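PDB 6HV6: toxin PAU_02230 from Photorhabdus asymbiotica subsp. asymbiotica ATCC 43949, which is PaTox, a large modular bacterial toxin, modelled here as a mixed region of helices and antiparallel beta-sheet. Local coordinates for residues D131-R136 with G152-S157. The protein carries 1 engineered substitution. Numbering follows the deposited sequence.
Sequences DKKIER and GKMNES. With EDO (1,2-ethanediol), chain C.
M154 reaches across to K133 and I134, and its sulfur makes the closest approaches between residues 131-136 and 152-157: M154 SD lies 3.5 Å from I134 CG1. The same sulfur is 3.7 Å from K133 CB, so it sits against the start of both side chains. The K133 and M154 side chains run past each other in opposite directions, with M154 CG 3.8 Å from K133 CD, whereas the methionine crosses I134 at about a right angle. A bend at the last torsion of M154 (chi3 -84°) turns CE onto the backbone, 3.8 Å from K133 O. M86 of helix 80-93 touches both I134 and M154, and L130 and Y137 add to the cover of the sulfur side chain. The motif is a helix-helix packing between the short helix 130-138 and the early part of the long helix 144-176, whose segment axes cross at -133° and come no nearer than 10.6 Å. That spacing fits the modest 195 Å² buried in all. The contact thins toward K153, where K133 CE and K153 CB are 4.1 Å apart and the two lysine chains cross. Both ammonium groups are held outside the pair, K133 NZ by L128 O and K153 NZ by N126 OD1 and Y117 O. On the open side, S157 does not touch 131-136; its OG shares a 2.9 Å hydrogen bond with O2 of a 1,2-ethanediol that also bonds to D160 OD2.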
ATOM      1  N   ASP A 131     -26.108   6.227  -1.874  1.00 27.63           N
ATOM      2  CA  ASP A 131     -26.576   6.547  -0.524  1.00 30.72           C
ATOM      3  C   ASP A 131     -27.825   5.752  -0.155  1.00 27.04           C
ATOM      4  O   ASP A 131     -27.995   5.357   1.003  1.00 31.00           O
ATOM      5  CB  ASP A 131     -26.849   8.045  -0.400  1.00 29.17           C
ATOM      6  CG  ASP A 131     -25.630   8.805   0.076  1.00 38.44           C
ATOM      7  OD1 ASP A 131     -24.871   8.247   0.890  1.00 40.05           O
ATOM      8  OD2 ASP A 131     -25.420   9.941  -0.371  1.00 40.23           O
ATOM      9  N   LYS A 132     -28.726   5.538  -1.115  1.00 25.06           N
ATOM     10  CA  LYS A 132     -29.923   4.753  -0.837  1.00 30.92           C
ATOM     11  C   LYS A 132     -29.563   3.300  -0.546  1.00 28.29           C
ATOM     12  O   LYS A 132     -30.073   2.706   0.410  1.00 27.97           O
ATOM     13  CB  LYS A 132     -30.892   4.835  -2.012  1.00 29.12           C
ATOM     14  CG  LYS A 132     -32.268   4.286  -1.686  1.00 32.20           C
ATOM     15  CD  LYS A 132     -32.783   4.911  -0.407  1.00 43.72           C
ATOM     16  CE  LYS A 132     -34.283   4.763  -0.267  1.00 52.73           C
ATOM     17  NZ  LYS A 132     -34.765   5.572   0.885  1.00 61.82           N
ATOM     18  N   LYS A 133     -28.693   2.709  -1.371  1.00 25.32           N
ATOM     19  CA  LYS A 133     -28.196   1.358  -1.101  1.00 24.12           C
ATOM     20  C   LYS A 133     -27.572   1.254   0.289  1.00 23.43           C
ATOM     21  O   LYS A 133     -27.775   0.266   1.001  1.00 22.45           O
ATOM     22  CB  LYS A 133     -27.173   0.948  -2.166  1.00 23.83           C
ATOM     23  CG  LYS A 133     -27.749   0.725  -3.578  1.00 20.61           C
ATOM     24  CD  LYS A 133     -26.699   0.006  -4.446  1.00 21.78           C
ATOM     25  CE  LYS A 133     -27.260  -0.424  -5.809  1.00 29.07           C
ATOM     26  NZ  LYS A 133     -27.349   0.730  -6.763  1.00 30.76           N
ATOM     27  N   ILE A 134     -26.791   2.253   0.684  1.00 23.27           N
ATOM     28  CA  ILE A 134     -26.195   2.237   2.015  1.00 24.57           C
ATOM     29  C   ILE A 134     -27.282   2.325   3.083  1.00 28.55           C
ATOM     30  O   ILE A 134     -27.258   1.586   4.068  1.00 31.14           O
ATOM     31  CB  ILE A 134     -25.169   3.380   2.152  1.00 27.93           C
ATOM     32  CG1 ILE A 134     -23.974   3.173   1.210  1.00 25.96           C
ATOM     33  CG2 ILE A 134     -24.677   3.476   3.576  1.00 32.47           C
ATOM     34  CD1 ILE A 134     -23.057   4.391   1.181  1.00 26.92           C
ATOM     35  N   GLU A 135     -28.265   3.221   2.899  1.00 25.87           N
ATOM     36  CA  GLU A 135     -29.373   3.305   3.849  1.00 30.67           C
ATOM     37  C   GLU A 135     -30.081   1.964   4.002  1.00 27.81           C
ATOM     38  O   GLU A 135     -30.437   1.569   5.116  1.00 28.33           O
ATOM     39  CB  GLU A 135     -30.392   4.357   3.407  1.00 34.68           C
ATOM     40  CG  GLU A 135     -29.990   5.772   3.627  1.00 48.19           C
ATOM     41  CD  GLU A 135     -31.095   6.735   3.213  1.00 56.07           C
ATOM     42  OE1 GLU A 135     -32.236   6.269   2.987  1.00 45.33           O
ATOM     43  OE2 GLU A 135     -30.814   7.948   3.106  1.00 63.69           O
ATOM     44  N   ARG A 136     -30.334   1.271   2.891  1.00 23.63           N
ATOM     45  CA  ARG A 136     -30.990  -0.031   2.975  1.00 26.76           C
ATOM     46  C   ARG A 136     -30.087  -1.054   3.659  1.00 29.06           C
ATOM     47  O   ARG A 136     -30.554  -1.864   4.469  1.00 31.59           O
ATOM     48  CB  ARG A 136     -31.385  -0.513   1.575  1.00 26.67           C
ATOM     49  CG  ARG A 136     -32.312   0.459   0.838  1.00 30.32           C
ATOM     50  CD  ARG A 136     -33.653   0.598   1.567  1.00 32.96           C
ATOM     51  NE  ARG A 136     -34.406  -0.641   1.424  1.00 39.61           N
ATOM     52  CZ  ARG A 136     -34.886  -1.356   2.436  1.00 43.44           C
ATOM     53  NH1 ARG A 136     -34.723  -0.938   3.679  1.00 39.52           N
ATOM     54  NH2 ARG A 136     -35.543  -2.485   2.196  1.00 47.53           N
ATOM     55  N   GLY A 152     -22.369  -6.555  -2.354  1.00 23.20           N
ATOM     56  CA  GLY A 152     -21.903  -6.929  -3.679  1.00 28.37           C
ATOM     57  C   GLY A 152     -22.150  -5.838  -4.704  1.00 26.10           C
ATOM     58  O   GLY A 152     -21.254  -5.475  -5.472  1.00 25.00           O
ATOM     59  N   LYS A 153     -23.365  -5.279  -4.711  1.00 22.08           N
ATOM     60  CA  LYS A 153     -23.715  -4.257  -5.698  1.00 21.56           C
ATOM     61  C   LYS A 153     -22.947  -2.958  -5.481  1.00 29.49           C
ATOM     62  O   LYS A 153     -22.704  -2.218  -6.445  1.00 29.03           O
ATOM     63  CB  LYS A 153     -25.227  -3.987  -5.661  1.00 20.82           C
ATOM     64  CG  LYS A 153     -26.086  -5.143  -6.226  1.00 21.64           C
ATOM     65  CD  LYS A 153     -27.600  -4.792  -6.209  1.00 20.26           C
ATOM     66  CE  LYS A 153     -28.423  -5.939  -6.793  1.00 22.50           C
ATOM     67  NZ  LYS A 153     -28.125  -6.224  -8.235  1.00 20.21           N
ATOM     68  N   MET A 154     -22.574  -2.655  -4.238  1.00 24.10           N
ATOM     69  CA  MET A 154     -21.821  -1.453  -3.896  1.00 26.74           C
ATOM     70  C   MET A 154     -20.310  -1.626  -3.987  1.00 30.65           C
ATOM     71  O   MET A 154     -19.580  -0.654  -3.761  1.00 30.33           O
ATOM     72  CB  MET A 154     -22.166  -1.005  -2.476  1.00 25.70           C
ATOM     73  CG  MET A 154     -23.571  -0.391  -2.358  1.00 28.64           C
ATOM     74  SD  MET A 154     -23.820   0.220  -0.685  1.00 31.02           S
ATOM     75  CE  MET A 154     -24.334  -1.247   0.189  1.00 32.89           C
ATOM     76  N   ASN A 155     -19.823  -2.828  -4.301  1.00 27.94           N
ATOM     77  CA  ASN A 155     -18.403  -3.117  -4.108  1.00 30.88           C
ATOM     78  C   ASN A 155     -17.501  -2.185  -4.914  1.00 31.03           C
ATOM     79  O   ASN A 155     -16.463  -1.726  -4.418  1.00 29.22           O
ATOM     80  CB  ASN A 155     -18.111  -4.574  -4.453  1.00 29.69           C
ATOM     81  CG  ASN A 155     -16.728  -4.994  -3.984  1.00 42.19           C
ATOM     82  OD1 ASN A 155     -16.432  -4.964  -2.792  1.00 42.62           O
ATOM     83  ND2 ASN A 155     -15.873  -5.362  -4.923  1.00 44.16           N
ATOM     84  N   GLU A 156     -17.857  -1.899  -6.160  1.00 34.64           N
ATOM     85  CA  GLU A 156     -17.006  -1.012  -6.946  1.00 35.00           C
ATOM     86  C   GLU A 156     -17.040   0.407  -6.393  1.00 36.43           C
ATOM     87  O   GLU A 156     -16.008   1.083  -6.344  1.00 34.24           O
ATOM     88  CB  GLU A 156     -17.431  -1.035  -8.415  1.00 44.26           C
ATOM     89  CG  GLU A 156     -17.114  -2.356  -9.126  1.00 55.17           C
ATOM     90  CD  GLU A 156     -15.666  -2.808  -8.941  1.00 59.21           C
ATOM     91  OE1 GLU A 156     -14.750  -1.978  -9.084  1.00 65.23           O
ATOM     92  OE2 GLU A 156     -15.443  -3.999  -8.635  1.00 64.94           O
ATOM     93  N   SER A 157     -18.219   0.877  -5.967  1.00 34.72           N
ATOM     94  CA  SER A 157     -18.299   2.207  -5.367  1.00 31.63           C
ATOM     95  C   SER A 157     -17.468   2.291  -4.098  1.00 34.17           C
ATOM     96  O   SER A 157     -16.765   3.284  -3.871  1.00 32.83           O
ATOM     97  CB  SER A 157     -19.751   2.563  -5.075  1.00 30.72           C
ATOM     98  OG  SER A 157     -20.427   2.753  -6.290  1.00 35.94           O
TER
HETATM   99  C1  EDO C2202     -18.361   4.643  -7.976  0.92 70.78           C
HETATM  100  O1  EDO C2202     -17.693   4.573  -9.240  0.92 76.23           O
HETATM  101  C2  EDO C2202     -19.402   5.753  -7.992  0.92 68.23           C
HETATM  102  O2  EDO C2202     -20.247   5.606  -6.845  0.92 62.00           O